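Local coordinates for protein FMN reductase (NADPH) (Bacillus subtilis, PDB 3N2S) that uses NADPH to reduce flavin mononucleotide and also reduces nitroaromatic compounds, quinones and azo dyes, working as a homodimer that carries FMN, at residues F76-Y84 with S110-M121. Residues are numbered along the deposited sequence; the frame is centred on the assembly and turned at random.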
loop_
_atom_site.group_PDB
_atom_site.type_symbol
_atom_site.label_atom_id
_atom_site.label_comp_id
_atom_site.label_asym_id
_atom_site.label_seq_id
_atom_site.Cartn_x
_atom_site.Cartn_y
_atom_site.Cartn_z
ATOM N N PHE A 76 16.575 10.017 0.400
ATOM C CA PHE A 76 15.811 9.258 -0.587
ATOM C C PHE A 76 15.650 7.816 -0.111
ATOM O O PHE A 76 16.647 7.111 0.060
ATOM C CB PHE A 76 16.431 9.334 -1.992
ATOM C CG PHE A 76 15.568 8.739 -3.083
ATOM C CD1 PHE A 76 14.327 9.295 -3.396
ATOM C CD2 PHE A 76 15.998 7.627 -3.810
ATOM C CE1 PHE A 76 13.530 8.726 -4.398
ATOM C CE2 PHE A 76 15.207 7.077 -4.812
ATOM C CZ PHE A 76 13.988 7.637 -5.107
ATOM N N PHE A 77 14.407 7.404 0.142
ATOM C CA PHE A 77 14.092 6.053 0.601
ATOM C C PHE A 77 13.603 5.202 -0.563
ATOM O O PHE A 77 12.814 5.677 -1.373
ATOM C CB PHE A 77 13.007 6.079 1.694
ATOM C CG PHE A 77 13.351 6.836 2.961
ATOM C CD1 PHE A 77 13.885 6.172 4.065
ATOM C CD2 PHE A 77 13.062 8.195 3.082
ATOM C CE1 PHE A 77 14.138 6.858 5.261
ATOM C CE2 PHE A 77 13.353 8.889 4.269
ATOM C CZ PHE A 77 13.880 8.211 5.351
ATOM N N VAL A 78 14.043 3.937 -0.635
ATOM C CA VAL A 78 13.534 3.026 -1.666
ATOM C C VAL A 78 12.789 1.904 -0.951
ATOM O O VAL A 78 13.394 1.172 -0.153
ATOM C CB VAL A 78 14.582 2.502 -2.696
ATOM C CG1 VAL A 78 13.931 1.523 -3.687
ATOM C CG2 VAL A 78 15.239 3.664 -3.441
ATOM N N PHE A 79 11.477 1.774 -1.238
ATOM C CA PHE A 79 10.653 0.729 -0.636
ATOM C C PHE A 79 10.694 -0.494 -1.502
ATOM O O PHE A 79 10.435 -0.402 -2.705
ATOM C CB PHE A 79 9.195 1.204 -0.396
ATOM C CG PHE A 79 9.101 2.071 0.834
ATOM C CD1 PHE A 79 8.663 1.543 2.044
ATOM C CD2 PHE A 79 9.509 3.405 0.799
ATOM C CE1 PHE A 79 8.622 2.336 3.197
ATOM C CE2 PHE A 79 9.446 4.203 1.945
ATOM C CZ PHE A 79 9.009 3.659 3.140
ATOM N N CYS A 80 10.999 -1.643 -0.885
ATOM C CA CYS A 80 11.082 -2.925 -1.607
ATOM C C CYS A 80 10.144 -3.940 -1.043
ATOM O O CYS A 80 10.059 -4.057 0.178
ATOM C CB CYS A 80 12.502 -3.493 -1.563
ATOM S SG CYS A 80 13.797 -2.359 -2.093
ATOM N N ALA A 81 9.572 -4.795 -1.927
ATOM C CA ALA A 81 8.872 -6.006 -1.514
ATOM C C ALA A 81 10.046 -6.906 -1.116
ATOM O O ALA A 81 11.068 -6.922 -1.820
ATOM C CB ALA A 81 8.099 -6.603 -2.690
ATOM N N ASP A 82 9.974 -7.557 0.050
ATOM C CA ASP A 82 11.087 -8.383 0.531
ATOM C C ASP A 82 10.613 -9.722 1.074
ATOM O O ASP A 82 9.998 -9.775 2.133
ATOM C CB ASP A 82 11.921 -7.625 1.607
ATOM C CG ASP A 82 13.217 -8.292 2.073
ATOM O OD1 ASP A 82 13.311 -9.531 2.003
ATOM O OD2 ASP A 82 14.092 -7.581 2.608
ATOM N N LEU A 83 10.973 -10.796 0.372
ATOM C CA LEU A 83 10.720 -12.181 0.805
ATOM C C LEU A 83 12.057 -12.920 0.988
ATOM O O LEU A 83 12.095 -14.109 1.339
ATOM C CB LEU A 83 9.766 -12.890 -0.152
ATOM C CG LEU A 83 8.316 -12.336 -0.143
ATOM C CD1 LEU A 83 7.479 -12.916 -1.240
ATOM C CD2 LEU A 83 7.645 -12.530 1.215
ATOM N N TYR A 84 13.157 -12.188 0.784
ATOM C CA TYR A 84 14.525 -12.708 0.960
ATOM C C TYR A 84 14.785 -13.000 2.444
ATOM O O TYR A 84 15.395 -14.020 2.778
ATOM C CB TYR A 84 15.534 -11.713 0.403
ATOM C CG TYR A 84 16.987 -12.051 0.673
ATOM C CD1 TYR A 84 17.693 -12.902 -0.172
ATOM C CD2 TYR A 84 17.675 -11.464 1.731
ATOM C CE1 TYR A 84 19.046 -13.175 0.040
ATOM C CE2 TYR A 84 19.030 -11.729 1.952
ATOM C CZ TYR A 84 19.714 -12.576 1.095
ATOM O OH TYR A 84 21.042 -12.859 1.325
ATOM N N SER A 110 3.418 -8.838 -0.111
ATOM C CA SER A 110 4.618 -8.000 0.016
ATOM C C SER A 110 4.429 -6.575 -0.519
ATOM O O SER A 110 4.906 -5.638 0.123
ATOM C CB SER A 110 5.838 -8.689 -0.605
ATOM O OG SER A 110 5.638 -8.957 -1.983
ATOM N N LEU A 111 3.689 -6.403 -1.642
ATOM C CA LEU A 111 3.403 -5.078 -2.199
ATOM C C LEU A 111 2.545 -4.253 -1.238
ATOM O O LEU A 111 2.844 -3.083 -1.000
ATOM C CB LEU A 111 2.695 -5.190 -3.558
ATOM C CG LEU A 111 3.591 -4.997 -4.793
ATOM C CD1 LEU A 111 4.628 -6.108 -4.888
ATOM C CD2 LEU A 111 2.757 -4.978 -6.051
ATOM N N ILE A 112 1.485 -4.868 -0.689
ATOM C CA ILE A 112 0.588 -4.198 0.264
ATOM C C ILE A 112 1.362 -3.838 1.547
ATOM O O ILE A 112 1.261 -2.712 2.014
ATOM C CB ILE A 112 -0.698 -5.032 0.523
ATOM C CG1 ILE A 112 -1.558 -5.092 -0.788
ATOM C CG2 ILE A 112 -1.503 -4.447 1.712
ATOM C CD1 ILE A 112 -2.607 -6.235 -0.815
ATOM N N ASP A 113 2.150 -4.778 2.093
ATOM C CA ASP A 113 2.932 -4.511 3.313
ATOM C C ASP A 113 3.854 -3.299 3.123
ATOM O O ASP A 113 3.891 -2.425 3.978
ATOM C CB ASP A 113 3.761 -5.745 3.706
ATOM C CG ASP A 113 3.168 -6.598 4.823
ATOM O OD1 ASP A 113 1.925 -6.560 5.017
ATOM O OD2 ASP A 113 3.943 -7.308 5.495
ATOM N N ALA A 114 4.606 -3.254 2.011
ATOM C CA ALA A 114 5.525 -2.147 1.708
ATOM C C ALA A 114 4.782 -0.834 1.542
ATOM O O ALA A 114 5.262 0.197 2.018
ATOM C CB ALA A 114 6.327 -2.453 0.443
ATOM N N ALA A 115 3.622 -0.857 0.841
ATOM C CA ALA A 115 2.836 0.374 0.617
ATOM C C ALA A 115 2.262 0.928 1.935
ATOM O O ALA A 115 2.329 2.140 2.150
ATOM C CB ALA A 115 1.716 0.117 -0.385
ATOM N N LEU A 116 1.747 0.056 2.833
ATOM C CA LEU A 116 1.221 0.551 4.127
ATOM C C LEU A 116 2.342 1.205 4.928
ATOM O O LEU A 116 2.133 2.273 5.509
ATOM C CB LEU A 116 0.566 -0.571 4.968
ATOM C CG LEU A 116 -0.551 -1.405 4.338
ATOM C CD1 LEU A 116 -1.091 -2.431 5.339
ATOM C CD2 LEU A 116 -1.666 -0.566 3.778
ATOM N N ALA A 117 3.543 0.582 4.920
ATOM C CA ALA A 117 4.710 1.149 5.618
ATOM C C ALA A 117 5.083 2.531 5.014
ATOM O O ALA A 117 5.349 3.482 5.765
ATOM C CB ALA A 117 5.892 0.186 5.505
ATOM N N ALA A 118 5.103 2.641 3.665
ATOM C CA ALA A 118 5.444 3.894 2.989
ATOM C C ALA A 118 4.476 5.007 3.319
ATOM O O ALA A 118 4.903 6.154 3.487
ATOM C CB ALA A 118 5.523 3.692 1.480
ATOM N N GLN A 119 3.174 4.687 3.360
ATOM C CA GLN A 119 2.177 5.710 3.669
ATOM C C GLN A 119 2.247 6.187 5.121
ATOM O O GLN A 119 2.029 7.373 5.372
ATOM C CB GLN A 119 0.768 5.336 3.190
ATOM C CG GLN A 119 -0.228 6.510 3.257
ATOM C CD GLN A 119 0.164 7.816 2.574
ATOM O OE1 GLN A 119 -0.222 8.909 3.018
ATOM N NE2 GLN A 119 0.944 7.776 1.512
ATOM N N ASN A 120 2.616 5.290 6.052
ATOM C CA ASN A 120 2.862 5.675 7.449
ATOM C C ASN A 120 4.050 6.639 7.494
ATOM O O ASN A 120 3.989 7.665 8.184
ATOM C CB ASN A 120 3.172 4.451 8.303
ATOM C CG ASN A 120 2.037 4.039 9.209
ATOM O OD1 ASN A 120 2.173 3.143 10.036
ATOM N ND2 ASN A 120 0.900 4.672 9.067
HETATM N N MSE A 121 5.129 6.321 6.743
HETATM C CA MSE A 121 6.294 7.215 6.666
HETATM C C MSE A 121 5.889 8.582 6.102
HETATM O O MSE A 121 6.334 9.613 6.613
HETATM C CB MSE A 121 7.437 6.606 5.805
HETATM C CG MSE A 121 8.663 7.530 5.759
HETATM SE SE MSE A 121 10.195 6.865 4.808
HETATM C CE MSE A 121 10.800 5.446 6.085
#
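The selenium of Met-121, a selenomethionine, sits over the centre of the Phe-77 ring, 3.5 Å from SE to the ring centroid, and the chain bends at its last torsion (chi3 -72°) to lay CE over the same face. SE makes a second Met-aromatic contact, at the edge of the Phe-79 ring and in its plane, where Phe-79 CZ lies 3.8 Å from Met-121 SE.

CH-pi packing follows on Phe-79. Ala-118 CB stands almost on the normal of the Phe-79 ring, 3.7 Å from its centroid, and Phe-79 CE1 comes to 3.5 Å from Ala-118 CA. Cutting Phe-79 back to an alanine would probably open a gap over the Ala-118 methyl and leave Met-121 SE without the ring edge it meets.

Toward the C-terminal end of the strand, Ala-81 CB touches Ser-110 OG at 3.5 Å and Leu-111 CD1 at 4.1 Å. The Ser-110 hydroxyl is hydrogen-bonded to Met-106 O and Phe-107 O, earlier in the same helix.

Strand 76-82 and helix 110-121 run roughly antiparallel (150°), their axes 7.3 Å apart at the closest. This is helix-on-sheet packing in the alpha-beta-alpha sandwich of the nitroreductase fold; Ile-112 and Leu-116 of the helix touch FMN.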